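Local coordinates for protein ATP-dependent DNA helicase (Mycobacterium smegmatis, PDB 5V9X) that unwinds RNA:DNA hybrids as an ATP-dependent 3'-to-5' helicase, tracking along single-stranded DNA, at residues 286-298 and 393-405. Residues are numbered along the deposited sequence; the frame is centred on the assembly and turned at random.
With nucleotides of chain B.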
loop_
_atom_site.group_PDB
_atom_site.type_symbol
_atom_site.label_atom_id
_atom_site.label_comp_id
_atom_site.label_asym_id
_atom_site.label_seq_id
_atom_site.Cartn_x
_atom_site.Cartn_y
_atom_site.Cartn_z
ATOM N N LEU A 286 0.616 -27.237 -7.878
ATOM C CA LEU A 286 -0.631 -26.677 -7.366
ATOM C C LEU A 286 -1.489 -26.108 -8.490
ATOM O O LEU A 286 -2.718 -26.239 -8.463
ATOM C CB LEU A 286 -0.329 -25.612 -6.314
ATOM C CG LEU A 286 0.099 -26.177 -4.957
ATOM C CD1 LEU A 286 0.724 -25.101 -4.080
ATOM C CD2 LEU A 286 -1.094 -26.811 -4.260
ATOM N N VAL A 287 -0.865 -25.471 -9.484
ATOM C CA VAL A 287 -1.625 -24.946 -10.617
ATOM C C VAL A 287 -2.257 -26.087 -11.401
ATOM O O VAL A 287 -3.455 -26.065 -11.705
ATOM C CB VAL A 287 -0.729 -24.075 -11.517
ATOM C CG1 VAL A 287 -1.493 -23.647 -12.760
ATOM C CG2 VAL A 287 -0.229 -22.859 -10.758
ATOM N N GLU A 288 -1.459 -27.107 -11.733
ATOM C CA GLU A 288 -1.974 -28.253 -12.476
ATOM C C GLU A 288 -3.091 -28.971 -11.731
ATOM O O GLU A 288 -3.886 -29.677 -12.361
ATOM C CB GLU A 288 -0.836 -29.230 -12.786
ATOM C CG GLU A 288 0.161 -28.721 -13.824
ATOM C CD GLU A 288 1.317 -29.683 -14.059
ATOM O OE1 GLU A 288 1.527 -30.590 -13.223
ATOM O OE2 GLU A 288 2.018 -29.530 -15.083
ATOM N N ALA A 289 -3.177 -28.770 -10.436
ATOM C CA ALA A 289 -4.214 -29.393 -9.666
ATOM C C ALA A 289 -5.454 -28.540 -9.481
ATOM O O ALA A 289 -6.435 -29.015 -8.944
ATOM C CB ALA A 289 -3.659 -29.780 -8.323
ATOM N N HIS A 290 -5.420 -27.290 -9.927
ATOM C CA HIS A 290 -6.540 -26.371 -9.754
ATOM C C HIS A 290 -6.864 -25.709 -11.056
ATOM O O HIS A 290 -6.014 -25.629 -11.903
ATOM C CB HIS A 290 -6.197 -25.272 -8.761
ATOM C CG HIS A 290 -6.058 -25.734 -7.352
ATOM N ND1 HIS A 290 -4.851 -26.095 -6.810
ATOM C CD2 HIS A 290 -6.965 -25.857 -6.362
ATOM C CE1 HIS A 290 -5.022 -26.437 -5.550
ATOM N NE2 HIS A 290 -6.297 -26.299 -5.254
ATOM N N ASN A 291 -8.087 -25.230 -11.224
ATOM C CA ASN A 291 -8.452 -24.614 -12.483
ATOM C C ASN A 291 -7.736 -23.354 -12.885
ATOM O O ASN A 291 -7.131 -23.310 -13.922
ATOM C CB ASN A 291 -9.909 -24.210 -12.396
ATOM C CG ASN A 291 -10.831 -25.379 -12.401
ATOM O OD1 ASN A 291 -10.926 -26.087 -13.387
ATOM N ND2 ASN A 291 -11.533 -25.585 -11.307
ATOM N N SER A 292 -7.722 -22.364 -12.019
ATOM C CA SER A 292 -7.063 -21.114 -12.316
ATOM C C SER A 292 -6.486 -20.672 -11.021
ATOM O O SER A 292 -7.112 -20.760 -10.009
ATOM C CB SER A 292 -8.024 -20.082 -12.864
ATOM O OG SER A 292 -7.991 -20.028 -14.270
ATOM N N SER A 293 -5.286 -20.156 -11.076
ATOM C CA SER A 293 -4.570 -19.750 -9.880
ATOM C C SER A 293 -3.898 -18.410 -10.126
ATOM O O SER A 293 -3.425 -18.134 -11.233
ATOM C CB SER A 293 -3.527 -20.794 -9.478
ATOM O OG SER A 293 -4.073 -22.101 -9.533
ATOM N N ILE A 294 -3.871 -17.574 -9.094
ATOM C CA ILE A 294 -3.125 -16.323 -9.108
ATOM C C ILE A 294 -1.925 -16.496 -8.189
ATOM O O ILE A 294 -2.085 -16.763 -6.991
ATOM C CB ILE A 294 -3.988 -15.131 -8.669
ATOM C CG1 ILE A 294 -5.228 -15.007 -9.555
ATOM C CG2 ILE A 294 -3.175 -13.847 -8.715
ATOM C CD1 ILE A 294 -6.173 -13.908 -9.117
ATOM N N VAL A 295 -0.729 -16.362 -8.751
ATOM C CA VAL A 295 0.510 -16.368 -7.984
ATOM C C VAL A 295 0.945 -14.920 -7.810
ATOM O O VAL A 295 1.218 -14.225 -8.795
ATOM C CB VAL A 295 1.598 -17.201 -8.681
ATOM C CG1 VAL A 295 2.844 -17.289 -7.811
ATOM C CG2 VAL A 295 1.075 -18.590 -9.015
ATOM N N PHE A 296 0.994 -14.454 -6.567
ATOM C CA PHE A 296 1.380 -13.081 -6.272
ATOM C C PHE A 296 2.866 -13.014 -5.950
ATOM O O PHE A 296 3.362 -13.768 -5.107
ATOM C CB PHE A 296 0.565 -12.509 -5.112
ATOM C CG PHE A 296 -0.823 -12.075 -5.496
ATOM C CD1 PHE A 296 -1.021 -10.921 -6.239
ATOM C CD2 PHE A 296 -1.931 -12.812 -5.105
ATOM C CE1 PHE A 296 -2.300 -10.512 -6.596
ATOM C CE2 PHE A 296 -3.212 -12.410 -5.457
ATOM C CZ PHE A 296 -3.396 -11.259 -6.204
ATOM N N ALA A 297 3.569 -12.108 -6.625
ATOM C CA ALA A 297 4.969 -11.818 -6.358
ATOM C C ALA A 297 5.095 -10.372 -5.902
ATOM O O ALA A 297 4.377 -9.494 -6.390
ATOM C CB ALA A 297 5.832 -12.061 -7.599
ATOM N N ASN A 298 6.008 -10.125 -4.966
ATOM C CA ASN A 298 6.153 -8.806 -4.364
ATOM C C ASN A 298 6.995 -7.845 -5.201
ATOM O O ASN A 298 7.368 -6.780 -4.700
ATOM C CB ASN A 298 6.748 -8.932 -2.957
ATOM C CG ASN A 298 5.782 -9.570 -1.973
ATOM O OD1 ASN A 298 4.582 -9.652 -2.230
ATOM N ND2 ASN A 298 6.303 -10.017 -0.836
ATOM N N ALA A 393 -13.339 -18.246 -11.960
ATOM C CA ALA A 393 -12.589 -19.458 -12.260
ATOM C C ALA A 393 -11.386 -19.660 -11.350
ATOM O O ALA A 393 -10.792 -20.743 -11.370
ATOM C CB ALA A 393 -12.121 -19.444 -13.718
ATOM N N VAL A 394 -11.012 -18.659 -10.560
ATOM C CA VAL A 394 -9.839 -18.755 -9.697
ATOM C C VAL A 394 -10.248 -19.456 -8.405
ATOM O O VAL A 394 -11.038 -18.924 -7.622
ATOM C CB VAL A 394 -9.236 -17.375 -9.412
ATOM C CG1 VAL A 394 -8.033 -17.503 -8.489
ATOM C CG2 VAL A 394 -8.844 -16.690 -10.708
ATOM N N ASP A 395 -9.714 -20.660 -8.180
ATOM C CA ASP A 395 -9.949 -21.384 -6.936
ATOM C C ASP A 395 -8.655 -21.622 -6.164
ATOM O O ASP A 395 -8.593 -22.529 -5.327
ATOM C CB ASP A 395 -10.676 -22.707 -7.199
ATOM C CG ASP A 395 -9.935 -23.613 -8.171
ATOM O OD1 ASP A 395 -8.949 -23.165 -8.791
ATOM O OD2 ASP A 395 -10.349 -24.784 -8.315
ATOM N N LEU A 396 -7.624 -20.819 -6.423
ATOM C CA LEU A 396 -6.368 -20.910 -5.688
ATOM C C LEU A 396 -5.612 -19.599 -5.837
ATOM O O LEU A 396 -5.499 -19.070 -6.946
ATOM C CB LEU A 396 -5.506 -22.073 -6.196
ATOM C CG LEU A 396 -4.164 -22.271 -5.483
ATOM C CD1 LEU A 396 -4.367 -22.914 -4.120
ATOM C CD2 LEU A 396 -3.200 -23.089 -6.331
ATOM N N VAL A 397 -5.108 -19.078 -4.722
ATOM C CA VAL A 397 -4.151 -17.978 -4.719
ATOM C C VAL A 397 -2.895 -18.458 -4.008
ATOM O O VAL A 397 -2.972 -19.013 -2.906
ATOM C CB VAL A 397 -4.711 -16.715 -4.036
ATOM C CG1 VAL A 397 -3.593 -15.712 -3.785
ATOM C CG2 VAL A 397 -5.803 -16.086 -4.888
ATOM N N ILE A 398 -1.746 -18.261 -4.644
ATOM C CA ILE A 398 -0.454 -18.592 -4.059
ATOM C C ILE A 398 0.287 -17.291 -3.790
ATOM O O ILE A 398 0.379 -16.427 -4.672
ATOM C CB ILE A 398 0.363 -19.517 -4.974
ATOM C CG1 ILE A 398 -0.371 -20.841 -5.191
ATOM C CG2 ILE A 398 1.736 -19.761 -4.382
ATOM C CD1 ILE A 398 0.356 -21.790 -6.115
ATOM N N GLN A 399 0.805 -17.147 -2.574
ATOM C CA GLN A 399 1.555 -15.966 -2.165
ATOM C C GLN A 399 3.010 -16.369 -1.969
ATOM O O GLN A 399 3.326 -17.151 -1.067
ATOM C CB GLN A 399 0.976 -15.361 -0.888
ATOM C CG GLN A 399 1.798 -14.219 -0.315
ATOM C CD GLN A 399 1.880 -13.034 -1.254
ATOM O OE1 GLN A 399 0.890 -12.664 -1.886
ATOM N NE2 GLN A 399 3.062 -12.435 -1.357
ATOM N N VAL A 400 3.888 -15.844 -2.818
ATOM C CA VAL A 400 5.323 -16.081 -2.703
ATOM C C VAL A 400 5.903 -15.002 -1.800
ATOM O O VAL A 400 5.721 -13.808 -2.059
ATOM C CB VAL A 400 5.998 -16.080 -4.083
ATOM C CG1 VAL A 400 7.485 -15.786 -3.956
ATOM C CG2 VAL A 400 5.787 -17.423 -4.764
ATOM N N GLU A 401 6.589 -15.432 -0.734
ATOM C CA GLU A 401 7.078 -14.574 0.345
ATOM C C GLU A 401 5.909 -14.019 1.154
ATOM O O GLU A 401 4.783 -13.944 0.653
ATOM C CB GLU A 401 7.953 -13.437 -0.199
ATOM C CG GLU A 401 8.717 -12.651 0.862
ATOM C CD GLU A 401 9.661 -11.622 0.266
ATOM O OE1 GLU A 401 9.325 -11.039 -0.787
ATOM O OE2 GLU A 401 10.745 -11.403 0.848
ATOM N N ALA A 402 6.156 -13.652 2.406
ATOM C CA ALA A 402 5.109 -13.044 3.212
ATOM C C ALA A 402 4.604 -11.774 2.529
ATOM O O ALA A 402 5.399 -11.020 1.956
ATOM C CB ALA A 402 5.624 -12.721 4.615
ATOM N N PRO A 403 3.300 -11.517 2.552
ATOM C CA PRO A 403 2.760 -10.325 1.887
ATOM C C PRO A 403 3.090 -9.068 2.673
ATOM O O PRO A 403 3.479 -9.148 3.848
ATOM C CB PRO A 403 1.248 -10.597 1.859
ATOM C CG PRO A 403 1.013 -11.510 3.004
ATOM C CD PRO A 403 2.240 -12.364 3.129
ATOM N N PRO A 404 2.957 -7.886 2.060
ATOM C CA PRO A 404 3.384 -6.653 2.746
ATOM C C PRO A 404 2.611 -6.340 4.018
ATOM O O PRO A 404 3.118 -5.587 4.857
ATOM C CB PRO A 404 3.170 -5.566 1.682
ATOM C CG PRO A 404 2.176 -6.147 0.735
ATOM C CD PRO A 404 2.483 -7.612 0.693
ATOM N N SER A 405 1.409 -6.882 4.189
ATOM C CA SER A 405 0.653 -6.691 5.421
ATOM C C SER A 405 -0.384 -7.798 5.530
ATOM O O SER A 405 -0.595 -8.575 4.595
ATOM C CB SER A 405 -0.009 -5.311 5.466
ATOM O OG SER A 405 -0.908 -5.138 4.387
ATOM P P DG B 6 14.022 -3.469 -4.219
ATOM O OP1 DG B 6 14.517 -3.393 -5.612
ATOM O OP2 DG B 6 14.041 -2.262 -3.361
ATOM O "O5'" DG B 6 12.531 -4.011 -4.241
ATOM C "C5'" DG B 6 11.494 -3.185 -4.674
ATOM C "C4'" DG B 6 10.182 -3.920 -4.570
ATOM O "O4'" DG B 6 9.928 -4.264 -3.190
ATOM C "C3'" DG B 6 8.975 -3.132 -5.056
ATOM O "O3'" DG B 6 8.372 -3.827 -6.125
ATOM C "C2'" DG B 6 8.052 -3.040 -3.829
ATOM C "C1'" DG B 6 8.553 -4.172 -2.940
ATOM N N9 DG B 6 8.368 -3.942 -1.502
ATOM C C8 DG B 6 9.281 -4.205 -0.506
ATOM N N7 DG B 6 8.852 -3.908 0.689
ATOM C C5 DG B 6 7.568 -3.418 0.480
ATOM C C6 DG B 6 6.613 -2.939 1.411
ATOM O O6 DG B 6 6.718 -2.850 2.643
ATOM N N1 DG B 6 5.436 -2.536 0.781
ATOM C C2 DG B 6 5.211 -2.589 -0.576
ATOM N N2 DG B 6 4.015 -2.157 -0.999
ATOM N N3 DG B 6 6.096 -3.037 -1.457
ATOM C C4 DG B 6 7.250 -3.434 -0.864
#
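Leu396 lays its CB and both methyls against the imidazole of His290, with CB 4.0 Å from the ring centroid in a CH-pi contact over one face. The ring is fixed from its own segment, because His290 ND1 donates to Leu286 O (2.7 Å) almost within the ring plane. Leu396 and His290 meet near the N-terminal end of a parallel pair, 292-296 beside 394-400, in the centre of the second RecA-like sheet of this helicase, where strand 378-381 flanks 292-296 and strand 424-429 flanks 394-400. From Ile294 to Phe296 the pairing with 396-400 is regular: Ile294 and Phe296 each give their N-H to the neighbouring strand and take one back on their carbonyl. Leu286 CB meets Ile398 CD1 on the face closed by helix 276-288. On the other face Val397 CG1 touches the edge of the Phe296 ring in its plane, 3.6 Å from CD2, while Ile294 CG1 packs on Val394 CG1.

Toward the C-terminal ends of the strands the contact becomes polar. Gln399, bent at chi2 (63°), sends NE2 to Asn298 OD1 (3.3 Å) and to Glu401 O, and Arg412 donates to both Asn298 OD1 and Gln399 OE1. The backbone O of Asn298 lies 3.4 Å from C1' of DG6 of chain B, in the single-stranded DNA. Asn298 ND2 donates to Ala402 O (3.1 Å) and also reaches Glu401 OE1 from above the carboxylate plane.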